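Local coordinates for probable spore coat polysaccharide biosynthesis protein E (Chromobacterium violaceum ATCC 12472, PDB 3G8R), which binds zinc and may act as an N-acylneuraminate-9-phosphate synthase of the NeuB family, this portion holding its TIM barrel and the SAF domain that follows, at residues 65-68 / 69-73; 80-83 / 84-87; 179-182 / 183-186; 185-188 / 189-193. All coordinates share one frame; numbering follows the deposited sequence.

Contact 1 (65-68 / 69-73); sequences KYVK and RFEET
Phe70 folds back over Tyr66, the N-cap residue of helix 67-72, and its side chain can be followed atom by atom. Phe70 CB lies 3.4 Å from Tyr66 O, and Phe70 CG, turned beside the backbone N by a chi1 of -74°, is as near at 3.3 Å. Along the near side of the ring, CD1 still rests against that carbonyl. Further out, Phe70 CE1 comes 3.8 Å from Tyr66 CB, which sits over one face of the phenyl ring, offset toward its rim, in a CH-pi contact. The two aromatic planes differ by 22°, but the rings are displaced laterally and share little of their faces, so the methylene, more than the phenol, lies over the phenyl face. Tyr66 O also accepts a nearly straight bond from Phe70 N at 2.8 Å, so one carbonyl both starts the helix ladder and lies against the ring.

On the same helical turn, the Lys68 chain bends past the Glu72 carboxylate. Lys68 CE is 3.2 Å from Glu72 OE1, but Lys68 NZ stays 3.7 Å from that oxygen, a long salt bridge. Glu71 lies alongside Val67, its OE2 taking the backbone N-H of Gly60.

Phe303 of the second subunit meets the Phe70 ring. This is the first turn of a short helix between barrel strands 40-47 and 93-98, and it touches the second subunit.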
ATOM      1  N   LYS A  65     -29.347   1.699  22.168  1.00 47.73           N
ATOM      2  CA  LYS A  65     -28.999   1.092  20.902  1.00 47.16           C
ATOM      3  C   LYS A  65     -28.952  -0.426  20.949  1.00 47.68           C
ATOM      4  O   LYS A  65     -28.584  -1.032  21.978  1.00 48.00           O
ATOM      5  CB  LYS A  65     -27.652   1.636  20.448  1.00 47.66           C
ATOM      6  CG  LYS A  65     -27.438   1.591  18.948  1.00 52.64           C
ATOM      7  CD  LYS A  65     -26.288   2.509  18.508  1.00 49.19           C
ATOM      8  CE  LYS A  65     -26.027   2.382  17.000  1.00 53.33           C
ATOM      9  NZ  LYS A  65     -27.172   1.621  16.390  1.00 49.82           N
ATOM     10  N   TYR A  66     -29.338  -1.025  19.822  1.00 48.09           N
ATOM     11  CA  TYR A  66     -29.127  -2.457  19.503  1.00 47.92           C
ATOM     12  C   TYR A  66     -30.129  -3.442  20.124  1.00 47.76           C
ATOM     13  O   TYR A  66     -30.474  -4.462  19.506  1.00 49.10           O
ATOM     14  CB  TYR A  66     -27.695  -2.915  19.805  1.00 47.75           C
ATOM     15  CG  TYR A  66     -26.591  -2.229  19.015  1.00 42.59           C
ATOM     16  CD1 TYR A  66     -26.388  -2.503  17.652  1.00 48.14           C
ATOM     17  CD2 TYR A  66     -25.716  -1.343  19.646  1.00 47.77           C
ATOM     18  CE1 TYR A  66     -25.338  -1.869  16.927  1.00 42.88           C
ATOM     19  CE2 TYR A  66     -24.694  -0.704  18.955  1.00 42.55           C
ATOM     20  CZ  TYR A  66     -24.492  -0.964  17.594  1.00 48.27           C
ATOM     21  OH  TYR A  66     -23.441  -0.326  16.925  1.00 42.80           O
ATOM     22  N   VAL A  67     -30.599  -3.169  21.332  1.00 45.88           N
ATOM     23  CA  VAL A  67     -31.545  -4.092  21.942  1.00 44.92           C
ATOM     24  C   VAL A  67     -32.645  -4.522  20.972  1.00 45.12           C
ATOM     25  O   VAL A  67     -32.835  -5.707  20.743  1.00 44.90           O
ATOM     26  CB  VAL A  67     -32.172  -3.497  23.192  1.00 44.33           C
ATOM     27  CG1 VAL A  67     -33.175  -4.464  23.791  1.00 38.46           C
ATOM     28  CG2 VAL A  67     -31.106  -3.197  24.165  1.00 39.02           C
ATOM     29  N   LYS A  68     -33.352  -3.551  20.408  1.00 46.13           N
ATOM     30  CA  LYS A  68     -34.536  -3.820  19.597  1.00 48.02           C
ATOM     31  C   LYS A  68     -34.145  -4.501  18.299  1.00 49.04           C
ATOM     32  O   LYS A  68     -34.807  -5.465  17.854  1.00 49.26           O
ATOM     33  CB  LYS A  68     -35.286  -2.516  19.296  1.00 48.87           C
ATOM     34  CG  LYS A  68     -36.627  -2.690  18.635  1.00 56.78           C
ATOM     35  CD  LYS A  68     -37.321  -1.370  18.407  1.00 49.92           C
ATOM     36  CE  LYS A  68     -38.041  -1.361  17.044  1.00 57.80           C
ATOM     37  NZ  LYS A  68     -39.494  -0.910  17.134  1.00 51.34           N
ATOM     38  N   ARG A  69     -33.068  -4.004  17.697  1.00 49.43           N
ATOM     39  CA  ARG A  69     -32.572  -4.597  16.464  1.00 50.17           C
ATOM     40  C   ARG A  69     -32.265  -6.090  16.698  1.00 49.30           C
ATOM     41  O   ARG A  69     -32.671  -6.936  15.885  1.00 49.39           O
ATOM     42  CB  ARG A  69     -31.393  -3.787  15.903  1.00 51.21           C
ATOM     43  CG  ARG A  69     -30.448  -4.543  14.992  1.00 73.69           C
ATOM     44  CD  ARG A  69     -30.855  -4.615  13.493  1.00 54.26           C
ATOM     45  NE  ARG A  69     -29.652  -4.906  12.685  1.00 73.98           N
ATOM     46  CZ  ARG A  69     -29.623  -5.385  11.436  1.00 56.67           C
ATOM     47  NH1 ARG A  69     -30.754  -5.664  10.769  1.00 73.76           N
ATOM     48  NH2 ARG A  69     -28.434  -5.596  10.855  1.00 73.61           N
ATOM     49  N   PHE A  70     -31.627  -6.403  17.830  1.00 47.82           N
ATOM     50  CA  PHE A  70     -31.296  -7.771  18.166  1.00 47.48           C
ATOM     51  C   PHE A  70     -32.504  -8.649  18.377  1.00 48.32           C
ATOM     52  O   PHE A  70     -32.560  -9.774  17.873  1.00 48.41           O
ATOM     53  CB  PHE A  70     -30.422  -7.836  19.410  1.00 47.42           C
ATOM     54  CG  PHE A  70     -28.999  -7.399  19.184  1.00 41.58           C
ATOM     55  CD1 PHE A  70     -28.207  -7.003  20.250  1.00 47.31           C
ATOM     56  CD2 PHE A  70     -28.443  -7.366  17.908  1.00 47.36           C
ATOM     57  CE1 PHE A  70     -26.892  -6.600  20.045  1.00 41.01           C
ATOM     58  CE2 PHE A  70     -27.121  -6.950  17.709  1.00 41.05           C
ATOM     59  CZ  PHE A  70     -26.361  -6.568  18.770  1.00 46.61           C
ATOM     60  N   GLU A  71     -33.471  -8.147  19.135  1.00 49.47           N
ATOM     61  CA  GLU A  71     -34.672  -8.934  19.431  1.00 50.60           C
ATOM     62  C   GLU A  71     -35.463  -9.235  18.161  1.00 50.94           C
ATOM     63  O   GLU A  71     -35.896 -10.362  17.969  1.00 50.93           O
ATOM     64  CB  GLU A  71     -35.552  -8.264  20.499  1.00 51.04           C
ATOM     65  CG  GLU A  71     -34.931  -8.248  21.907  1.00 69.39           C
ATOM     66  CD  GLU A  71     -35.828  -7.606  22.985  1.00 52.10           C
ATOM     67  OE1 GLU A  71     -35.912  -8.180  24.102  1.00 69.83           O
ATOM     68  OE2 GLU A  71     -36.454  -6.537  22.725  1.00 69.90           O
ATOM     69  N   GLU A  72     -35.617  -8.235  17.297  1.00 51.61           N
ATOM     70  CA  GLU A  72     -36.422  -8.363  16.077  1.00 53.21           C
ATOM     71  C   GLU A  72     -35.908  -9.372  15.046  1.00 53.21           C
ATOM     72  O   GLU A  72     -36.699  -9.982  14.315  1.00 53.23           O
ATOM     73  CB  GLU A  72     -36.534  -7.020  15.377  1.00 54.64           C
ATOM     74  CG  GLU A  72     -37.542  -6.062  15.976  1.00 84.97           C
ATOM     75  CD  GLU A  72     -37.594  -4.746  15.208  1.00 56.75           C
ATOM     76  OE1 GLU A  72     -38.623  -4.039  15.320  1.00 85.33           O
ATOM     77  OE2 GLU A  72     -36.611  -4.422  14.482  1.00 85.33           O
ATOM     78  N   THR A  73     -34.590  -9.531  14.977  1.00 52.75           N
ATOM     79  CA  THR A  73     -33.986 -10.362  13.944  1.00 52.43           C
ATOM     80  C   THR A  73     -33.550 -11.727  14.471  1.00 52.53           C
ATOM     81  O   THR A  73     -32.870 -12.486  13.766  1.00 52.45           O
ATOM     82  CB  THR A  73     -32.790  -9.659  13.293  1.00 52.15           C
ATOM     83  OG1 THR A  73     -31.913  -9.195  14.316  1.00 37.03           O
ATOM     84  CG2 THR A  73     -33.257  -8.472  12.473  1.00 36.72           C
TER

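Contact 2 (80-83 / 84-87); sequences MQKL and VAEM
The flat amide of Gln81 reaches along the helix with NE2 leading, Gln81 NE2 being 4.3 Å from Val84 CG1, a loose approach by its nitrogen end. The second flat group, the Glu86 carboxylate, is turned away from this turn and makes a salt bridge through OE1 with Arg28 of helix 21-33. Both belong to helix 77-89, one of the outer helices of the TIM barrel, which lies against strand 40-47 and helix 21-33.

The inward side is apolar. Met80 and Val84 rest on Tyr47, Leu83 on Val24, and Met87 on Phe43 and Leu45; both methionines are selenomethionines. Val84 CG2, anti to its own carbonyl carbon, is swung back to 3.4 Å from Met80 O, whose bond to Val84 N is weak. The ladder tightens further on, where Met87 N reaches Leu83 O at 2.8 Å.

On the outer side the Lys82 chain bends repeatedly and doubles over toward the next turn. Its amine does not get to Glu86, as Lys82 NZ and Glu86 OE2 remain 5.9 Å apart. Instead the end of the curled chain comes to the methyl of Ala85, with Ala85 CB 3.5 Å from Lys82 NZ and close to Lys82 O as well.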
HETATM    1  N   MSE A  80     -30.277 -21.232  12.323  1.00 50.64           N
HETATM    2  CA  MSE A  80     -28.830 -20.935  12.238  1.00 50.87           C
HETATM    3  C   MSE A  80     -28.020 -22.108  11.658  1.00 50.84           C
HETATM    4  O   MSE A  80     -27.079 -21.887  10.909  1.00 51.10           O
HETATM    5  CB  MSE A  80     -28.239 -20.525  13.603  1.00 51.19           C
HETATM    6  CG  MSE A  80     -28.557 -19.104  14.133  1.00 47.12           C
HETATM    7 SE   MSE A  80     -28.191 -17.719  13.003  1.00 51.77          SE
HETATM    8  CE  MSE A  80     -27.478 -16.510  14.128  1.00 47.82           C
ATOM      9  N   GLN A  81     -28.373 -23.346  12.004  1.00 50.90           N
ATOM     10  CA  GLN A  81     -27.730 -24.521  11.396  1.00 51.04           C
ATOM     11  C   GLN A  81     -28.110 -24.622   9.932  1.00 51.00           C
ATOM     12  O   GLN A  81     -27.328 -25.113   9.128  1.00 50.72           O
ATOM     13  CB  GLN A  81     -28.089 -25.816  12.136  1.00 51.95           C
ATOM     14  CG  GLN A  81     -27.529 -27.137  11.513  1.00 72.06           C
ATOM     15  CD  GLN A  81     -26.066 -27.468  11.894  1.00 53.73           C
ATOM     16  OE1 GLN A  81     -25.777 -27.860  13.034  1.00 72.19           O
ATOM     17  NE2 GLN A  81     -25.153 -27.343  10.927  1.00 71.80           N
ATOM     18  N   LYS A  82     -29.308 -24.160   9.580  1.00 51.48           N
ATOM     19  CA  LYS A  82     -29.750 -24.203   8.180  1.00 51.41           C
ATOM     20  C   LYS A  82     -28.862 -23.311   7.313  1.00 50.79           C
ATOM     21  O   LYS A  82     -28.499 -23.686   6.197  1.00 51.23           O
ATOM     22  CB  LYS A  82     -31.226 -23.802   8.028  1.00 51.90           C
ATOM     23  CG  LYS A  82     -32.106 -24.852   7.324  1.00 65.07           C
ATOM     24  CD  LYS A  82     -32.254 -24.667   5.789  1.00 53.27           C
ATOM     25  CE  LYS A  82     -31.030 -25.170   4.965  1.00 65.05           C
ATOM     26  NZ  LYS A  82     -30.580 -26.556   5.331  1.00 53.43           N
ATOM     27  N   LEU A  83     -28.483 -22.147   7.838  1.00 49.49           N
ATOM     28  CA  LEU A  83     -27.689 -21.192   7.058  1.00 47.88           C
ATOM     29  C   LEU A  83     -26.283 -21.707   6.859  1.00 46.92           C
ATOM     30  O   LEU A  83     -25.751 -21.654   5.754  1.00 48.00           O
ATOM     31  CB  LEU A  83     -27.678 -19.803   7.702  1.00 47.18           C
ATOM     32  CG  LEU A  83     -29.004 -19.072   7.529  1.00 46.46           C
ATOM     33  CD1 LEU A  83     -29.027 -17.788   8.336  1.00 46.82           C
ATOM     34  CD2 LEU A  83     -29.323 -18.823   6.046  1.00 46.76           C
ATOM     35  N   VAL A  84     -25.691 -22.245   7.915  1.00 44.83           N
ATOM     36  CA  VAL A  84     -24.417 -22.920   7.773  1.00 43.16           C
ATOM     37  C   VAL A  84     -24.502 -23.957   6.664  1.00 41.73           C
ATOM     38  O   VAL A  84     -23.577 -24.110   5.863  1.00 41.83           O
ATOM     39  CB  VAL A  84     -24.022 -23.623   9.070  1.00 43.20           C
ATOM     40  CG1 VAL A  84     -22.760 -24.476   8.864  1.00 31.44           C
ATOM     41  CG2 VAL A  84     -23.847 -22.596  10.194  1.00 31.90           C
ATOM     42  N   ALA A  85     -25.631 -24.651   6.613  1.00 40.61           N
ATOM     43  CA  ALA A  85     -25.804 -25.716   5.674  1.00 40.03           C
ATOM     44  C   ALA A  85     -25.608 -25.178   4.264  1.00 39.46           C
ATOM     45  O   ALA A  85     -24.754 -25.685   3.529  1.00 39.55           O
ATOM     46  CB  ALA A  85     -27.146 -26.331   5.855  1.00 40.65           C
ATOM     47  N   GLU A  86     -26.351 -24.131   3.905  1.00 39.47           N
ATOM     48  CA  GLU A  86     -26.151 -23.447   2.627  1.00 40.21           C
ATOM     49  C   GLU A  86     -24.724 -22.900   2.500  1.00 40.37           C
ATOM     50  O   GLU A  86     -24.014 -23.277   1.566  1.00 40.79           O
ATOM     51  CB  GLU A  86     -27.159 -22.316   2.403  1.00 41.27           C
ATOM     52  CG  GLU A  86     -28.516 -22.740   1.827  1.00 59.58           C
ATOM     53  CD  GLU A  86     -28.506 -23.184   0.342  1.00 42.92           C
ATOM     54  OE1 GLU A  86     -28.038 -22.405  -0.526  1.00 59.32           O
ATOM     55  OE2 GLU A  86     -29.013 -24.308   0.054  1.00 59.41           O
HETATM   56  N   MSE A  87     -24.288 -22.042   3.426  1.00 39.54           N
HETATM   57  CA  MSE A  87     -22.910 -21.551   3.383  1.00 40.20           C
HETATM   58  C   MSE A  87     -21.996 -22.620   2.798  1.00 40.79           C
HETATM   59  O   MSE A  87     -21.372 -22.416   1.764  1.00 40.88           O
HETATM   60  CB  MSE A  87     -22.403 -21.173   4.773  1.00 40.85           C
HETATM   61  CG  MSE A  87     -22.817 -19.810   5.189  1.00 32.87           C
HETATM   62 SE   MSE A  87     -22.596 -19.338   6.927  1.00 43.15          SE
HETATM   63  CE  MSE A  87     -23.649 -17.932   6.753  1.00 33.57           C
TER

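Contact 3 (179-182 / 183-186); sequences HLHL and ARIK
A type I beta turn from His181 to Arg184 leads the chain into helix 184-191, and its two end residues meet through their side chains. His181 CG stands anti to the backbone N (chi1 -160°), which brings the imidazole over toward Arg184. Arg184 CB then sits centrally above one face of that ring, 4.1 Å from the centroid of the His181 ring and only 12° off the normal, a CH-pi contact. Beyond CB the arginine leads away, so its charged end does not rest on the imidazole, although the ring and guanidinium planes are only 21° apart. The turn-closing bond from Arg184 N to His181 O is less certain, because that nitrogen is modelled too close to a neighbour.

The next link is clearer: Ile185 N donates to Leu182 O at 2.8 Å, from above the carbonyl plane. Leu182 O is 4.4 Å from Lys186 N, so this link is of the i to i+3 kind. This is the approach to the helix that follows barrel strand 164-168, and its apolar side faces strand 196-201. There Leu182 and Ile185 run alongside each other, Leu182 CD2 4.1 Å from Ile185 CD1, both against Tyr199, with Leu213 and Ala214 of helix 209-216 packed beside them.

The polar ends are held from outside. His181 NE2 bonds to the backbone O of Asp261 of the second subunit, while Arg184 turns inward, its NE bonded to His168 ND1 and its NH2 to Thr142 OG1.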
ATOM      1  N   HIS A 179     -11.377   8.570   7.669  1.00 41.82           N
ATOM      2  CA  HIS A 179     -11.289   7.903   8.960  1.00 40.71           C
ATOM      3  C   HIS A 179     -11.010   6.413   8.874  1.00 39.15           C
ATOM      4  O   HIS A 179     -11.117   5.719   9.863  1.00 39.29           O
ATOM      5  CB  HIS A 179     -12.589   8.111   9.736  1.00 41.52           C
ATOM      6  CG  HIS A 179     -12.759   9.487  10.301  1.00 43.28           C
ATOM      7  ND1 HIS A 179     -13.702   9.778  11.266  1.00 42.68           N
ATOM      8  CD2 HIS A 179     -12.119  10.651  10.041  1.00 42.07           C
ATOM      9  CE1 HIS A 179     -13.644  11.065  11.566  1.00 42.50           C
ATOM     10  NE2 HIS A 179     -12.682  11.613  10.848  1.00 43.65           N
ATOM     11  N   LEU A 180     -10.672   5.924   7.687  1.00 37.50           N
ATOM     12  CA  LEU A 180     -10.408   4.523   7.477  1.00 34.91           C
ATOM     13  C   LEU A 180      -9.100   4.118   8.113  1.00 34.48           C
ATOM     14  O   LEU A 180      -8.946   2.960   8.471  1.00 34.28           O
ATOM     15  CB  LEU A 180     -10.331   4.228   5.998  1.00 34.24           C
ATOM     16  CG  LEU A 180     -11.645   4.448   5.282  1.00 43.42           C
ATOM     17  CD1 LEU A 180     -11.451   4.342   3.821  1.00 34.12           C
ATOM     18  CD2 LEU A 180     -12.603   3.376   5.749  1.00 35.32           C
ATOM     19  N   HIS A 181      -8.141   5.040   8.207  1.00 34.15           N
ATOM     20  CA  HIS A 181      -6.879   4.766   8.889  1.00 34.35           C
ATOM     21  C   HIS A 181      -6.286   3.451   8.449  1.00 34.89           C
ATOM     22  O   HIS A 181      -6.082   2.545   9.256  1.00 35.79           O
ATOM     23  CB  HIS A 181      -7.080   4.694  10.402  1.00 33.96           C
ATOM     24  CG  HIS A 181      -5.818   4.889  11.173  1.00 35.12           C
ATOM     25  ND1 HIS A 181      -5.710   4.592  12.516  1.00 35.77           N
ATOM     26  CD2 HIS A 181      -4.604   5.354  10.794  1.00 34.48           C
ATOM     27  CE1 HIS A 181      -4.478   4.842  12.930  1.00 34.95           C
ATOM     28  NE2 HIS A 181      -3.794   5.328  11.910  1.00 36.24           N
ATOM     29  N   LEU A 182      -6.037   3.330   7.168  1.00 34.43           N
ATOM     30  CA  LEU A 182      -5.641   2.069   6.630  1.00 35.04           C
ATOM     31  C   LEU A 182      -4.200   1.847   6.920  1.00 36.33           C
ATOM     32  O   LEU A 182      -3.735   0.720   6.879  1.00 37.72           O
ATOM     33  CB  LEU A 182      -5.855   2.084   5.138  1.00 35.21           C
ATOM     34  CG  LEU A 182      -7.338   2.086   4.885  1.00 33.51           C
ATOM     35  CD1 LEU A 182      -7.604   2.417   3.457  1.00 34.98           C
ATOM     36  CD2 LEU A 182      -7.797   0.671   5.250  1.00 35.72           C
ATOM     37  N   ALA A 183      -3.485   2.927   7.200  1.00 36.12           N
ATOM     38  CA  ALA A 183      -2.102   2.825   7.607  1.00 36.97           C
ATOM     39  C   ALA A 183      -1.997   1.843   8.728  1.00 38.11           C
ATOM     40  O   ALA A 183      -0.960   1.276   8.933  1.00 39.21           O
ATOM     41  CB  ALA A 183      -1.580   4.174   8.079  1.00 37.39           C
ATOM     42  N   ARG A 184      -3.068   1.644   9.477  1.00 38.68           N
ATOM     43  CA  ARG A 184      -2.944   0.821  10.642  1.00 39.65           C
ATOM     44  C   ARG A 184      -2.665  -0.630  10.262  1.00 39.57           C
ATOM     45  O   ARG A 184      -2.130  -1.403  11.074  1.00 39.37           O
ATOM     46  CB  ARG A 184      -4.147   0.949  11.584  1.00 40.50           C
ATOM     47  CG  ARG A 184      -3.857   0.201  12.891  1.00 56.93           C
ATOM     48  CD  ARG A 184      -4.662   0.693  14.055  1.00 41.57           C
ATOM     49  NE  ARG A 184      -5.752  -0.220  14.306  1.00 57.96           N
ATOM     50  CZ  ARG A 184      -5.886  -0.906  15.424  1.00 42.53           C
ATOM     51  NH1 ARG A 184      -4.997  -0.760  16.400  1.00 58.49           N
ATOM     52  NH2 ARG A 184      -6.905  -1.741  15.560  1.00 58.73           N
ATOM     53  N   ILE A 185      -2.994  -0.999   9.022  1.00 38.95           N
ATOM     54  CA  ILE A 185      -2.775  -2.383   8.605  1.00 38.51           C
ATOM     55  C   ILE A 185      -1.273  -2.704   8.707  1.00 39.24           C
ATOM     56  O   ILE A 185      -0.892  -3.778   9.184  1.00 38.94           O
ATOM     57  CB  ILE A 185      -3.379  -2.690   7.194  1.00 37.63           C
ATOM     58  CG1 ILE A 185      -4.885  -2.395   7.163  1.00 24.87           C
ATOM     59  CG2 ILE A 185      -3.221  -4.146   6.803  1.00 24.22           C
ATOM     60  CD1 ILE A 185      -5.500  -2.649   5.829  1.00 35.83           C
ATOM     61  N   LYS A 186      -0.438  -1.739   8.317  1.00 40.39           N
ATOM     62  CA  LYS A 186       1.013  -1.903   8.340  1.00 41.61           C
ATOM     63  C   LYS A 186       1.483  -1.839   9.767  1.00 41.32           C
ATOM     64  O   LYS A 186       2.400  -2.574  10.153  1.00 40.88           O
ATOM     65  CB  LYS A 186       1.714  -0.843   7.487  1.00 43.50           C
ATOM     66  CG  LYS A 186       3.236  -0.747   7.700  1.00 78.48           C
ATOM     67  CD  LYS A 186       4.012  -0.356   6.438  1.00 46.75           C
ATOM     68  CE  LYS A 186       3.819   1.121   6.031  1.00 79.34           C
ATOM     69  NZ  LYS A 186       3.982   1.368   4.524  1.00 49.28           N
TER

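Contact 4 (185-188 / 189-193); sequences IKTL and RQQYA
Side chains four residues apart pair along helix 184-191, the helical arm of the beta-alpha-beta crossover that carries the TIM barrel from strand 164-168 to strand 196-201. Lys186 and Gln190 run next to each other in the same direction: the aliphatic Lys186 CG lies 3.8 Å from Gln190 CD, so the amide rests on methylenes while the amine leads off. Lys186 CG is anti to its own backbone N (chi1 167°), while Gln190 CG lies beside its own (chi1 -78°), which sets the two chains alongside each other.

Thr187 and Gln191 repeat the pattern one step round, with Thr187 CG2 3.7 Å from Gln191 OE1. The other branch, Thr187 OG1, bonds to the backbone O of Gly262 of the second subunit, which places this side of the helix at the dimer interface. Beneath all this runs the regular ladder, with Gln190 N held by Lys186 O at 2.8 Å.

Leu188 turns inward, against Ile166 and Ile197 of the two flanking strands. At the end of the helix the ladder frays: Tyr192 has left helical geometry, and Tyr192 N makes only a weak bond, 3.2 Å long, to Leu188 O. The phenol lies across the leucine toward helix 147-158, its OH bonded to Asp151 OD1, and Tyr192 CE2 stops 4.1 Å from Leu188 CD2.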
ATOM      1  N   ILE A 185      -2.994  -0.999   9.022  1.00 38.95           N
ATOM      2  CA  ILE A 185      -2.775  -2.383   8.605  1.00 38.51           C
ATOM      3  C   ILE A 185      -1.273  -2.704   8.707  1.00 39.24           C
ATOM      4  O   ILE A 185      -0.892  -3.778   9.184  1.00 38.94           O
ATOM      5  CB  ILE A 185      -3.379  -2.690   7.194  1.00 37.63           C
ATOM      6  CG1 ILE A 185      -4.885  -2.395   7.163  1.00 24.87           C
ATOM      7  CG2 ILE A 185      -3.221  -4.146   6.803  1.00 24.22           C
ATOM      8  CD1 ILE A 185      -5.500  -2.649   5.829  1.00 35.83           C
ATOM      9  N   LYS A 186      -0.438  -1.739   8.317  1.00 40.39           N
ATOM     10  CA  LYS A 186       1.013  -1.903   8.340  1.00 41.61           C
ATOM     11  C   LYS A 186       1.483  -1.839   9.767  1.00 41.32           C
ATOM     12  O   LYS A 186       2.400  -2.574  10.153  1.00 40.88           O
ATOM     13  CB  LYS A 186       1.714  -0.843   7.487  1.00 43.50           C
ATOM     14  CG  LYS A 186       3.236  -0.747   7.700  1.00 78.48           C
ATOM     15  CD  LYS A 186       4.012  -0.356   6.438  1.00 46.75           C
ATOM     16  CE  LYS A 186       3.819   1.121   6.031  1.00 79.34           C
ATOM     17  NZ  LYS A 186       3.982   1.368   4.524  1.00 49.28           N
ATOM     18  N   THR A 187       0.834  -0.997  10.575  1.00 41.15           N
ATOM     19  CA  THR A 187       1.250  -0.884  11.959  1.00 41.06           C
ATOM     20  C   THR A 187       1.107  -2.243  12.591  1.00 41.69           C
ATOM     21  O   THR A 187       2.019  -2.735  13.273  1.00 42.30           O
ATOM     22  CB  THR A 187       0.448   0.144  12.709  1.00 40.93           C
ATOM     23  OG1 THR A 187       0.867   1.445  12.287  1.00 61.06           O
ATOM     24  CG2 THR A 187       0.667   0.025  14.214  1.00 60.02           C
ATOM     25  N   LEU A 188      -0.024  -2.877  12.336  1.00 41.23           N
ATOM     26  CA  LEU A 188      -0.257  -4.167  12.930  1.00 41.27           C
ATOM     27  C   LEU A 188       0.704  -5.171  12.383  1.00 41.90           C
ATOM     28  O   LEU A 188       1.235  -5.978  13.131  1.00 42.08           O
ATOM     29  CB  LEU A 188      -1.680  -4.621  12.671  1.00 41.41           C
ATOM     30  CG  LEU A 188      -2.750  -3.910  13.507  1.00 52.88           C
ATOM     31  CD1 LEU A 188      -4.121  -4.509  13.217  1.00 40.53           C
ATOM     32  CD2 LEU A 188      -2.422  -4.020  14.984  1.00 40.93           C
ATOM     33  N   ARG A 189       0.927  -5.127  11.071  1.00 42.56           N
ATOM     34  CA  ARG A 189       1.825  -6.084  10.425  1.00 42.87           C
ATOM     35  C   ARG A 189       3.236  -6.028  11.009  1.00 41.15           C
ATOM     36  O   ARG A 189       3.862  -7.055  11.238  1.00 40.38           O
ATOM     37  CB  ARG A 189       1.842  -5.890   8.913  1.00 44.33           C
ATOM     38  CG  ARG A 189       3.039  -6.491   8.265  1.00 72.98           C
ATOM     39  CD  ARG A 189       2.969  -6.362   6.755  1.00 48.93           C
ATOM     40  NE  ARG A 189       2.353  -7.513   6.070  1.00 74.32           N
ATOM     41  CZ  ARG A 189       2.035  -8.696   6.622  1.00 51.42           C
ATOM     42  NH1 ARG A 189       2.269  -8.955   7.921  1.00 74.35           N
ATOM     43  NH2 ARG A 189       1.478  -9.632   5.853  1.00 74.23           N
ATOM     44  N   GLN A 190       3.715  -4.820  11.273  1.00 40.97           N
ATOM     45  CA  GLN A 190       5.068  -4.635  11.789  1.00 41.44           C
ATOM     46  C   GLN A 190       5.175  -5.024  13.281  1.00 41.46           C
ATOM     47  O   GLN A 190       6.191  -5.528  13.722  1.00 41.77           O
ATOM     48  CB  GLN A 190       5.518  -3.201  11.584  1.00 41.81           C
ATOM     49  CG  GLN A 190       5.965  -2.829  10.174  1.00 46.09           C
ATOM     50  CD  GLN A 190       6.221  -1.302  10.017  1.00 43.23           C
ATOM     51  OE1 GLN A 190       5.665  -0.454  10.750  1.00 46.06           O
ATOM     52  NE2 GLN A 190       7.062  -0.961   9.057  1.00 46.48           N
ATOM     53  N   GLN A 191       4.119  -4.785  14.041  1.00 40.95           N
ATOM     54  CA  GLN A 191       4.068  -5.120  15.443  1.00 40.69           C
ATOM     55  C   GLN A 191       4.108  -6.655  15.675  1.00 42.08           C
ATOM     56  O   GLN A 191       4.673  -7.117  16.675  1.00 42.69           O
ATOM     57  CB  GLN A 191       2.764  -4.577  15.985  1.00 40.03           C
ATOM     58  CG  GLN A 191       2.822  -3.809  17.297  1.00 56.64           C
ATOM     59  CD  GLN A 191       2.683  -2.299  17.110  1.00 40.38           C
ATOM     60  OE1 GLN A 191       1.606  -1.727  17.287  1.00 55.77           O
ATOM     61  NE2 GLN A 191       3.783  -1.653  16.729  1.00 56.59           N
ATOM     62  N   TYR A 192       3.503  -7.444  14.778  1.00 41.92           N
ATOM     63  CA  TYR A 192       3.230  -8.885  15.048  1.00 41.42           C
ATOM     64  C   TYR A 192       3.605  -9.825  13.896  1.00 41.53           C
ATOM     65  O   TYR A 192       2.854 -10.032  12.945  1.00 40.66           O
ATOM     66  CB  TYR A 192       1.761  -9.099  15.456  1.00 41.60           C
ATOM     67  CG  TYR A 192       1.275  -8.213  16.599  1.00 34.81           C
ATOM     68  CD1 TYR A 192       1.605  -8.489  17.918  1.00 41.70           C
ATOM     69  CD2 TYR A 192       0.478  -7.118  16.353  1.00 42.00           C
ATOM     70  CE1 TYR A 192       1.178  -7.700  18.945  1.00 34.53           C
ATOM     71  CE2 TYR A 192       0.006  -6.322  17.389  1.00 35.20           C
ATOM     72  CZ  TYR A 192       0.379  -6.606  18.687  1.00 42.19           C
ATOM     73  OH  TYR A 192      -0.077  -5.799  19.717  1.00 35.33           O
ATOM     74  N   ALA A 193       4.794 -10.391  13.975  1.00 43.61           N
ATOM     75  CA  ALA A 193       5.293 -11.179  12.844  1.00 45.27           C
ATOM     76  C   ALA A 193       4.860 -12.632  12.996  1.00 45.34           C
ATOM     77  O   ALA A 193       4.747 -13.142  14.111  1.00 45.39           O
ATOM     78  CB  ALA A 193       6.809 -11.036  12.707  1.00 45.86           C
TER

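In the fold
All four contacts belong to the barrel part of the chain. Contacts 3 and 4 are consecutive turns of one helix and its entry, sharing Ile185 and Lys186, with centres about 11 Å apart. Contacts 1 and 2 sit on successive helices between strands 40-47 and 93-98; their nearest atoms are about 7 Å apart. Contact 1 lies near the zinc site that includes His202 and His225: the side chain of Arg69 is about 7 Å from that of His225 and the side chain of Tyr66 about 9 Å from the metal, whereas that of Arg184 in contact 3 is about 13 Å away. Contacts 2 and 4 are remote from it. Contacts 1, 3 and 4 touch the second subunit; contact 2 faces its own barrel.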